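Local atomic coordinates of putative uncharacterized protein (Pseudomonas phage 201phi2-1, PDB entry 3R4V), a protein that is of unknown function but belongs to a phage tubulin-like family and carries guanosine-5'-diphosphate in a nucleotide pocket. Residues V22-D35 / V41-R54. Numbering follows the deposited sequence.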
loop_
_atom_site.group_PDB
_atom_site.type_symbol
_atom_site.label_atom_id
_atom_site.label_comp_id
_atom_site.label_asym_id
_atom_site.label_seq_id
_atom_site.Cartn_x
_atom_site.Cartn_y
_atom_site.Cartn_z
ATOM N N VAL A 22 9.397 9.053 11.381
ATOM C CA VAL A 22 9.128 10.379 11.928
ATOM C C VAL A 22 10.249 11.371 11.636
ATOM O O VAL A 22 10.041 12.584 11.675
ATOM C CB VAL A 22 8.833 10.343 13.444
ATOM C CG1 VAL A 22 7.497 9.659 13.711
ATOM C CG2 VAL A 22 9.972 9.666 14.206
ATOM N N ASP A 23 11.438 10.860 11.330
ATOM C CA ASP A 23 12.550 11.734 10.999
ATOM C C ASP A 23 12.283 12.515 9.713
ATOM O O ASP A 23 12.966 13.499 9.433
ATOM C CB ASP A 23 13.847 10.932 10.885
ATOM C CG ASP A 23 13.729 9.781 9.909
ATOM O OD1 ASP A 23 13.136 8.741 10.278
ATOM O OD2 ASP A 23 14.225 9.922 8.773
ATOM N N LEU A 24 11.294 12.074 8.933
ATOM C CA LEU A 24 10.924 12.764 7.695
ATOM C C LEU A 24 9.965 13.928 7.947
ATOM O O LEU A 24 9.680 14.716 7.048
ATOM C CB LEU A 24 10.321 11.785 6.682
ATOM C CG LEU A 24 11.268 10.672 6.230
ATOM C CD1 LEU A 24 10.608 9.791 5.168
ATOM C CD2 LEU A 24 12.580 11.266 5.724
ATOM N N GLY A 25 9.458 14.015 9.170
ATOM C CA GLY A 25 8.728 15.188 9.619
ATOM C C GLY A 25 7.575 15.691 8.769
ATOM O O GLY A 25 6.608 14.972 8.502
ATOM N N GLU A 26 7.690 16.946 8.348
ATOM C CA GLU A 26 6.603 17.631 7.657
ATOM C C GLU A 26 6.145 16.914 6.388
ATOM O O GLU A 26 5.013 17.114 5.941
ATOM C CB GLU A 26 6.995 19.074 7.331
ATOM C CG GLU A 26 5.913 20.099 7.650
ATOM C CD GLU A 26 5.649 20.226 9.140
ATOM O OE1 GLU A 26 6.361 21.007 9.806
ATOM O OE2 GLU A 26 4.729 19.545 9.644
ATOM N N ALA A 27 7.014 16.080 5.817
ATOM C CA ALA A 27 6.693 15.351 4.584
ATOM C C ALA A 27 5.713 14.211 4.820
ATOM O O ALA A 27 5.109 13.694 3.873
ATOM C CB ALA A 27 7.963 14.816 3.927
ATOM N N VAL A 28 5.559 13.827 6.084
ATOM C CA VAL A 28 4.702 12.707 6.472
ATOM C C VAL A 28 3.294 13.168 6.894
ATOM O O VAL A 28 3.134 14.067 7.728
ATOM C CB VAL A 28 5.369 11.889 7.604
ATOM C CG1 VAL A 28 4.466 10.789 8.074
ATOM C CG2 VAL A 28 6.715 11.320 7.133
ATOM N N HIS A 29 2.276 12.553 6.301
ATOM C CA HIS A 29 0.883 12.881 6.586
ATOM C C HIS A 29 0.119 11.620 6.947
ATOM O O HIS A 29 0.035 10.687 6.136
ATOM C CB HIS A 29 0.239 13.532 5.363
ATOM C CG HIS A 29 0.893 14.814 4.955
ATOM N ND1 HIS A 29 0.318 16.045 5.182
ATOM C CD2 HIS A 29 2.080 15.058 4.349
ATOM C CE1 HIS A 29 1.124 16.995 4.735
ATOM N NE2 HIS A 29 2.200 16.422 4.223
ATOM N N CYS A 30 -0.441 11.587 8.156
ATOM C CA CYS A 30 -1.151 10.404 8.642
ATOM C C CYS A 30 -2.641 10.663 8.781
ATOM O O CYS A 30 -3.044 11.743 9.189
ATOM C CB CYS A 30 -0.604 9.973 10.002
ATOM S SG CYS A 30 1.140 9.556 9.990
ATOM N N PHE A 31 -3.444 9.654 8.464
ATOM C CA PHE A 31 -4.896 9.752 8.570
ATOM C C PHE A 31 -5.483 8.499 9.215
ATOM O O PHE A 31 -5.046 7.383 8.936
ATOM C CB PHE A 31 -5.511 9.951 7.177
ATOM C CG PHE A 31 -4.970 11.143 6.452
ATOM C CD1 PHE A 31 -3.872 11.023 5.619
ATOM C CD2 PHE A 31 -5.529 12.397 6.642
ATOM C CE1 PHE A 31 -3.349 12.127 4.967
ATOM C CE2 PHE A 31 -5.012 13.507 5.999
ATOM C CZ PHE A 31 -3.917 13.372 5.157
ATOM N N ASP A 32 -6.477 8.693 10.075
ATOM C CA ASP A 32 -7.194 7.583 10.688
ATOM C C ASP A 32 -8.569 8.063 11.126
ATOM O O ASP A 32 -8.885 9.252 11.037
ATOM C CB ASP A 32 -6.421 7.017 11.890
ATOM C CG ASP A 32 -6.642 5.515 12.087
ATOM O OD1 ASP A 32 -5.864 4.896 12.842
ATOM O OD2 ASP A 32 -7.581 4.944 11.484
ATOM N N THR A 33 -9.378 7.126 11.605
ATOM C CA THR A 33 -10.753 7.405 11.999
ATOM C C THR A 33 -10.885 7.571 13.508
ATOM O O THR A 33 -11.924 8.011 14.011
ATOM C CB THR A 33 -11.674 6.283 11.522
ATOM O OG1 THR A 33 -11.132 5.023 11.936
ATOM C CG2 THR A 33 -11.780 6.305 9.997
ATOM N N CYS A 34 -9.829 7.198 14.224
ATOM C CA CYS A 34 -9.763 7.448 15.664
ATOM C C CYS A 34 -8.301 7.564 16.069
ATOM O O CYS A 34 -7.436 7.704 15.211
ATOM C CB CYS A 34 -10.475 6.355 16.467
ATOM S SG CYS A 34 -10.900 6.833 18.166
ATOM N N ASP A 35 -8.028 7.542 17.371
ATOM C CA ASP A 35 -6.664 7.751 17.853
ATOM C C ASP A 35 -6.035 6.521 18.511
ATOM O O ASP A 35 -5.077 6.648 19.277
ATOM C CB ASP A 35 -6.611 8.956 18.812
ATOM C CG ASP A 35 -7.364 8.715 20.122
ATOM O OD1 ASP A 35 -8.131 7.734 20.223
ATOM O OD2 ASP A 35 -7.189 9.529 21.058
ATOM N N VAL A 41 5.517 9.910 19.393
ATOM C CA VAL A 41 6.428 10.246 18.290
ATOM C C VAL A 41 5.731 10.899 17.100
ATOM O O VAL A 41 6.372 11.565 16.283
ATOM C CB VAL A 41 7.236 9.025 17.784
ATOM C CG1 VAL A 41 8.204 8.534 18.856
ATOM C CG2 VAL A 41 6.306 7.914 17.313
ATOM N N HIS A 42 4.420 10.709 17.013
ATOM C CA HIS A 42 3.635 11.263 15.917
ATOM C C HIS A 42 3.555 12.788 15.948
ATOM O O HIS A 42 3.199 13.413 14.954
ATOM C CB HIS A 42 2.233 10.661 15.912
ATOM C CG HIS A 42 2.167 9.295 15.306
ATOM N ND1 HIS A 42 1.652 8.205 15.977
ATOM C CD2 HIS A 42 2.527 8.846 14.080
ATOM C CE1 HIS A 42 1.701 7.144 15.190
ATOM N NE2 HIS A 42 2.233 7.505 14.035
ATOM N N ARG A 43 3.876 13.381 17.093
ATOM C CA ARG A 43 3.899 14.831 17.203
ATOM C C ARG A 43 4.823 15.433 16.148
ATOM O O ARG A 43 4.645 16.580 15.736
ATOM C CB ARG A 43 4.347 15.250 18.604
ATOM C CG ARG A 43 3.448 14.723 19.713
ATOM C CD ARG A 43 3.985 15.089 21.086
ATOM N NE ARG A 43 4.104 16.532 21.261
ATOM C CZ ARG A 43 5.227 17.219 21.072
ATOM N NH1 ARG A 43 6.338 16.593 20.702
ATOM N NH2 ARG A 43 5.237 18.533 21.254
ATOM N N SER A 44 5.799 14.643 15.706
ATOM C CA SER A 44 6.796 15.094 14.731
ATOM C C SER A 44 6.280 15.127 13.290
ATOM O O SER A 44 6.972 15.595 12.379
ATOM C CB SER A 44 8.043 14.208 14.803
ATOM O OG SER A 44 8.666 14.294 16.075
ATOM N N VAL A 45 5.074 14.616 13.075
ATOM C CA VAL A 45 4.511 14.571 11.728
ATOM C C VAL A 45 3.064 15.071 11.725
ATOM O O VAL A 45 2.517 15.434 12.770
ATOM C CB VAL A 45 4.576 13.152 11.129
ATOM C CG1 VAL A 45 6.025 12.645 11.099
ATOM C CG2 VAL A 45 3.684 12.197 11.901
ATOM N N ASN A 46 2.450 15.100 10.550
ATOM C CA ASN A 46 1.054 15.500 10.444
ATOM C C ASN A 46 0.122 14.346 10.783
ATOM O O ASN A 46 0.309 13.225 10.314
ATOM C CB ASN A 46 0.755 16.048 9.048
ATOM C CG ASN A 46 1.597 17.266 8.708
ATOM O OD1 ASN A 46 1.337 18.363 9.196
ATOM N ND2 ASN A 46 2.610 17.076 7.870
ATOM N N VAL A 47 -0.875 14.620 11.621
ATOM C CA VAL A 47 -1.891 13.623 11.933
ATOM C C VAL A 47 -3.272 14.247 11.847
ATOM O O VAL A 47 -3.544 15.260 12.492
ATOM C CB VAL A 47 -1.692 13.026 13.336
ATOM C CG1 VAL A 47 -2.796 12.033 13.643
ATOM C CG2 VAL A 47 -0.329 12.361 13.441
ATOM N N THR A 48 -4.141 13.640 11.044
ATOM C CA THR A 48 -5.504 14.129 10.903
ATOM C C THR A 48 -6.487 12.983 11.108
ATOM O O THR A 48 -6.400 11.956 10.441
ATOM C CB THR A 48 -5.730 14.764 9.523
ATOM O OG1 THR A 48 -4.731 15.766 9.284
ATOM C CG2 THR A 48 -7.117 15.390 9.441
ATOM N N LEU A 49 -7.407 13.163 12.053
ATOM C CA LEU A 49 -8.427 12.157 12.343
ATOM C C LEU A 49 -9.789 12.626 11.840
ATOM O O LEU A 49 -10.185 13.766 12.095
ATOM C CB LEU A 49 -8.507 11.883 13.849
ATOM C CG LEU A 49 -7.181 11.549 14.540
ATOM C CD1 LEU A 49 -7.400 11.353 16.032
ATOM C CD2 LEU A 49 -6.528 10.323 13.919
ATOM N N THR A 50 -10.488 11.750 11.115
ATOM C CA THR A 50 -11.809 12.071 10.591
ATOM C C THR A 50 -12.815 12.277 11.719
ATOM O O THR A 50 -12.648 11.759 12.826
ATOM C CB THR A 50 -12.344 10.976 9.631
ATOM O OG1 THR A 50 -12.300 9.701 10.282
ATOM C CG2 THR A 50 -11.502 10.909 8.366
ATOM N N LYS A 51 -13.854 13.044 11.422
ATOM C CA LYS A 51 -14.876 13.383 12.403
ATOM C C LYS A 51 -16.026 12.374 12.389
ATOM O O LYS A 51 -16.353 11.799 11.345
ATOM C CB LYS A 51 -15.406 14.795 12.134
ATOM C CG LYS A 51 -14.438 15.907 12.535
ATOM C CD LYS A 51 -14.410 17.036 11.510
ATOM C CE LYS A 51 -15.804 17.586 11.236
ATOM N NZ LYS A 51 -16.398 18.251 12.428
ATOM N N GLY A 52 -16.619 12.153 13.557
ATOM C CA GLY A 52 -17.778 11.290 13.690
ATOM C C GLY A 52 -17.553 9.825 13.373
ATOM O O GLY A 52 -18.498 9.119 13.011
ATOM N N THR A 53 -16.317 9.354 13.521
ATOM C CA THR A 53 -15.985 7.983 13.138
ATOM C C THR A 53 -15.431 7.132 14.277
ATOM O O THR A 53 -14.923 6.039 14.037
ATOM C CB THR A 53 -14.967 7.935 11.979
ATOM O OG1 THR A 53 -13.859 8.792 12.276
ATOM C CG2 THR A 53 -15.610 8.373 10.669
ATOM N N ARG A 54 -15.518 7.622 15.509
ATOM C CA ARG A 54 -15.043 6.844 16.647
ATOM C C ARG A 54 -15.874 5.571 16.821
ATOM O O ARG A 54 -15.412 4.467 16.530
ATOM C CB ARG A 54 -15.068 7.676 17.931
ATOM C CG ARG A 54 -14.100 8.849 17.937
ATOM C CD ARG A 54 -13.965 9.434 19.337
ATOM N NE ARG A 54 -13.119 10.625 19.367
ATOM C CZ ARG A 54 -13.583 11.871 19.393
ATOM N NH1 ARG A 54 -14.891 12.094 19.396
ATOM N NH2 ARG A 54 -12.740 12.895 19.421
HETATM O O HOH W 1 -2.344 14.612 8.454
#
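The side-chain amide of N46 lies over one face of the H29 imidazole, ND2 coming within 3.5 Å of CE1 and offset toward the rim, with amide and ring planes only 18° apart. A chi1 of -60° sets CG beside the backbone N, and the further turn about chi2 brings ND2 to V28 O, to which it donates at 3.1 Å. That oxygen also accepts from N46 N, the two donors arriving from opposite faces of the carbonyl; the ND2 bond is consistent with limited rotation of the amide. Four further backbone bonds, from C30 N to N46 O through T50 N to D32 O, define a parallel ladder whose strand axes differ by 19°. On the sheet face that carries H29 and N46, F31 CD2 rests against T48 CB at 3.7 Å, while a water bridges C30 O and T48 OG1. On the face of C30 and V47, C30 SG lies near V45 CG2; separately, V45 CG1 packs on V28 CB at 3.6 Å. Past the strand ends, T53 OG1 donates to T33 O at 2.7 Å, in the carbonyl plane on a lone pair, joining the two loops; T50 OG1 to T53 OG1 braces the second, and T33 OG1 is hydrogen-bonded to S94 OG. D32, the last residue of strand 28-32, has its side chain about 4 Å from guanosine-5'-diphosphate and a magnesium ion, consistent with a tubulin/FtsZ-type nucleotide-binding domain. Strand 46-49 is outermost at this end of the sheet, and 28-32 joins it to 6-10; helix 71-76 meets F31 and T48 through L74, whereas helix 11-18 covers C30 and D32.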